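Local coordinates for protein scytalidopepsin B (Scytalidium lignicola, PDB 2IFR) that cleaves peptide bonds in proteins as an acid endopeptidase of the glutamic peptidase (A4) family, at residues 160-165 and 199-204. Numbering follows the deposited sequence.
Sequences VEFTDC and TTVSCS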
ATOM      1  N   VAL A 160      -8.080  -0.137   9.810  1.00 18.19           N
ATOM      2  CA  VAL A 160      -7.629   0.799   8.798  1.00 18.63           C
ATOM      3  C   VAL A 160      -8.602   0.643   7.646  1.00 20.99           C
ATOM      4  O   VAL A 160      -8.753  -0.483   7.044  1.00 18.82           O
ATOM      5  CB  VAL A 160      -6.218   0.496   8.296  1.00 20.27           C
ATOM      6  CG1 VAL A 160      -5.863   1.475   7.156  1.00 20.21           C
ATOM      7  CG2 VAL A 160      -5.245   0.676   9.429  1.00 20.34           C
ATOM      8  N   GLU A 161      -9.291   1.732   7.337  1.00 24.28           N
ATOM      9  CA  GLU A 161     -10.284   1.738   6.273  1.00 24.98           C
ATOM     10  C   GLU A 161      -9.947   2.648   5.107  1.00 24.18           C
ATOM     11  O   GLU A 161      -9.715   3.888   5.291  1.00 22.86           O
ATOM     12  CB  GLU A 161     -11.620   2.173   6.849  1.00 28.42           C
ATOM     13  CG  GLU A 161     -12.045   1.313   7.988  1.00 36.22           C
ATOM     14  CD  GLU A 161     -13.502   1.501   8.340  1.00 42.72           C
ATOM     15  OE1 GLU A 161     -13.946   0.802   9.281  1.00 44.36           O
ATOM     16  OE2 GLU A 161     -14.189   2.336   7.679  1.00 45.84           O
ATOM     17  N   PHE A 162      -9.922   2.060   3.917  1.00 23.83           N
ATOM     18  CA  PHE A 162      -9.672   2.804   2.688  1.00 22.82           C
ATOM     19  C   PHE A 162     -11.090   3.189   2.273  1.00 24.68           C
ATOM     20  O   PHE A 162     -11.913   2.283   1.899  1.00 25.42           O
ATOM     21  CB  PHE A 162      -9.068   1.886   1.631  1.00 20.36           C
ATOM     22  CG  PHE A 162      -7.695   1.355   1.970  1.00 20.68           C
ATOM     23  CD1 PHE A 162      -6.549   2.050   1.588  1.00 21.82           C
ATOM     24  CD2 PHE A 162      -7.544   0.118   2.605  1.00 21.38           C
ATOM     25  CE1 PHE A 162      -5.259   1.518   1.828  1.00 18.76           C
ATOM     26  CE2 PHE A 162      -6.265  -0.429   2.851  1.00 17.95           C
ATOM     27  CZ  PHE A 162      -5.120   0.278   2.457  1.00 20.93           C
ATOM     28  N   THR A 163     -11.429   4.472   2.356  1.00 24.67           N
ATOM     29  CA  THR A 163     -12.778   4.924   1.990  1.00 25.04           C
ATOM     30  C   THR A 163     -12.710   5.685   0.672  1.00 25.93           C
ATOM     31  O   THR A 163     -11.604   6.177   0.275  1.00 24.23           O
ATOM     32  CB  THR A 163     -13.386   5.819   3.086  1.00 26.79           C
ATOM     33  OG1 THR A 163     -12.470   6.873   3.411  1.00 27.50           O
ATOM     34  CG2 THR A 163     -13.655   4.993   4.357  1.00 25.14           C
ATOM     35  N   ASP A 164     -13.844   5.786  -0.011  1.00 26.50           N
ATOM     36  CA  ASP A 164     -13.921   6.439  -1.316  1.00 29.19           C
ATOM     37  C   ASP A 164     -12.878   5.858  -2.245  1.00 29.69           C
ATOM     38  O   ASP A 164     -12.140   6.633  -2.960  1.00 28.79           O
ATOM     39  CB  ASP A 164     -13.704   7.949  -1.191  1.00 33.75           C
ATOM     40  CG  ASP A 164     -14.857   8.637  -0.506  1.00 37.38           C
ATOM     41  OD1 ASP A 164     -16.013   8.181  -0.705  1.00 39.62           O
ATOM     42  OD2 ASP A 164     -14.616   9.628   0.224  1.00 40.70           O
ATOM     43  N   CYS A 165     -12.762   4.530  -2.251  1.00 27.42           N
ATOM     44  CA  CYS A 165     -11.807   3.867  -3.131  1.00 26.80           C
ATOM     45  C   CYS A 165     -12.231   4.165  -4.554  1.00 28.19           C
ATOM     46  O   CYS A 165     -13.474   4.201  -4.865  1.00 26.18           O
ATOM     47  CB  CYS A 165     -11.803   2.352  -2.907  1.00 25.85           C
ATOM     48  SG  CYS A 165     -11.174   1.915  -1.261  1.00 25.34           S
ATOM     49  N   THR A 199     -17.539   1.256  -1.668  1.00 25.11           N
ATOM     50  CA  THR A 199     -16.276   1.870  -2.139  1.00 25.50           C
ATOM     51  C   THR A 199     -15.310   1.872  -0.951  1.00 25.22           C
ATOM     52  O   THR A 199     -14.340   2.706  -0.887  1.00 26.15           O
ATOM     53  CB  THR A 199     -16.508   3.339  -2.653  1.00 24.77           C
ATOM     54  OG1 THR A 199     -17.201   4.091  -1.650  1.00 27.77           O
ATOM     55  CG2 THR A 199     -17.374   3.340  -3.931  1.00 26.12           C
ATOM     56  N   THR A 200     -15.523   0.938  -0.021  1.00 22.55           N
ATOM     57  CA  THR A 200     -14.688   0.857   1.194  1.00 20.32           C
ATOM     58  C   THR A 200     -13.977  -0.489   1.339  1.00 21.15           C
ATOM     59  O   THR A 200     -14.602  -1.574   1.132  1.00 20.31           O
ATOM     60  CB  THR A 200     -15.557   1.090   2.465  1.00 20.01           C
ATOM     61  OG1 THR A 200     -16.233   2.343   2.363  0.50 10.35           O
ATOM     62  CG2 THR A 200     -14.692   1.091   3.742  0.50 12.13           C
ATOM     63  N   VAL A 201     -12.684  -0.459   1.649  1.00 21.47           N
ATOM     64  CA  VAL A 201     -11.905  -1.689   1.916  1.00 19.57           C
ATOM     65  C   VAL A 201     -11.538  -1.479   3.391  1.00 22.55           C
ATOM     66  O   VAL A 201     -10.788  -0.501   3.764  1.00 23.38           O
ATOM     67  CB  VAL A 201     -10.630  -1.809   1.056  1.00 19.44           C
ATOM     68  CG1 VAL A 201      -9.823  -3.061   1.474  1.00 20.73           C
ATOM     69  CG2 VAL A 201     -11.015  -1.947  -0.424  1.00 18.54           C
ATOM     70  N   SER A 202     -12.052  -2.340   4.255  1.00 22.63           N
ATOM     71  CA  SER A 202     -11.830  -2.190   5.690  1.00 23.68           C
ATOM     72  C   SER A 202     -11.005  -3.344   6.238  1.00 23.88           C
ATOM     73  O   SER A 202     -11.369  -4.557   6.055  1.00 22.34           O
ATOM     74  CB  SER A 202     -13.185  -2.106   6.388  1.00 24.66           C
ATOM     75  OG  SER A 202     -13.002  -2.007   7.794  1.00 32.59           O
ATOM     76  N   CYS A 203      -9.908  -3.020   6.911  1.00 22.00           N
ATOM     77  CA  CYS A 203      -9.038  -4.058   7.409  1.00 21.10           C
ATOM     78  C   CYS A 203      -8.837  -3.985   8.911  1.00 20.54           C
ATOM     79  O   CYS A 203      -8.193  -3.018   9.421  1.00 21.20           O
ATOM     80  CB  CYS A 203      -7.677  -3.950   6.739  1.00 21.27           C
ATOM     81  SG  CYS A 203      -7.533  -4.380   4.971  1.00 25.11           S
ATOM     82  N   SER A 204      -9.338  -4.986   9.629  1.00 17.81           N
ATOM     83  CA  SER A 204      -9.170  -5.031  11.074  1.00 16.15           C
ATOM     84  C   SER A 204      -7.972  -5.887  11.443  1.00 15.63           C
ATOM     85  O   SER A 204      -7.696  -6.938  10.780  1.00 17.26           O
ATOM     86  CB  SER A 204     -10.393  -5.664  11.747  1.00 16.26           C
ATOM     87  OG  SER A 204     -11.506  -4.801  11.681  1.00 18.63           O
TER
HETATM   88  O   HOH W   1     -16.172   4.628   0.815  1.00 28.45           O
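F162 and V201 face each other as an antiparallel hydrogen-bonded pair. F162 N donates to V201 O at 2.7 Å, and V201 N returns a bond to F162 O. The F162 ring swings beside its own backbone N (chi1 -65°). With chi2 near -90°, V201 O lies in the ring plane at the edge, 3.5 Å from F162 CD2. F162 CD2 also lies 4.0 Å from V201 CB. V201 CG2 reaches C165 SG at 4.0 Å. V160 and C203 form the next hydrogen-bonded pair on this buried face, where C203 is disulfide-linked to C194. I135 of strand 130-141 packs against V160, F162 and C203.

On the other face, E161 and S202 are a non-hydrogen-bonded pair. The extended E161 chain brings its carboxylate alongside S202, whose OG is anti to the backbone N (chi1 178°). S202 OG gives OE1 of E161 a weak bond of 3.3 Å.

Past the D164 corner, C165 N donates to T199 O at 2.8 Å. A water bridges D164 N, T199 OG1 and T200 OG1.

Strand 200-205 thus lies between strands 155-169 and 189-197, a polar face opposite an apolar one, as in the beta-sandwich of glutamic peptidases.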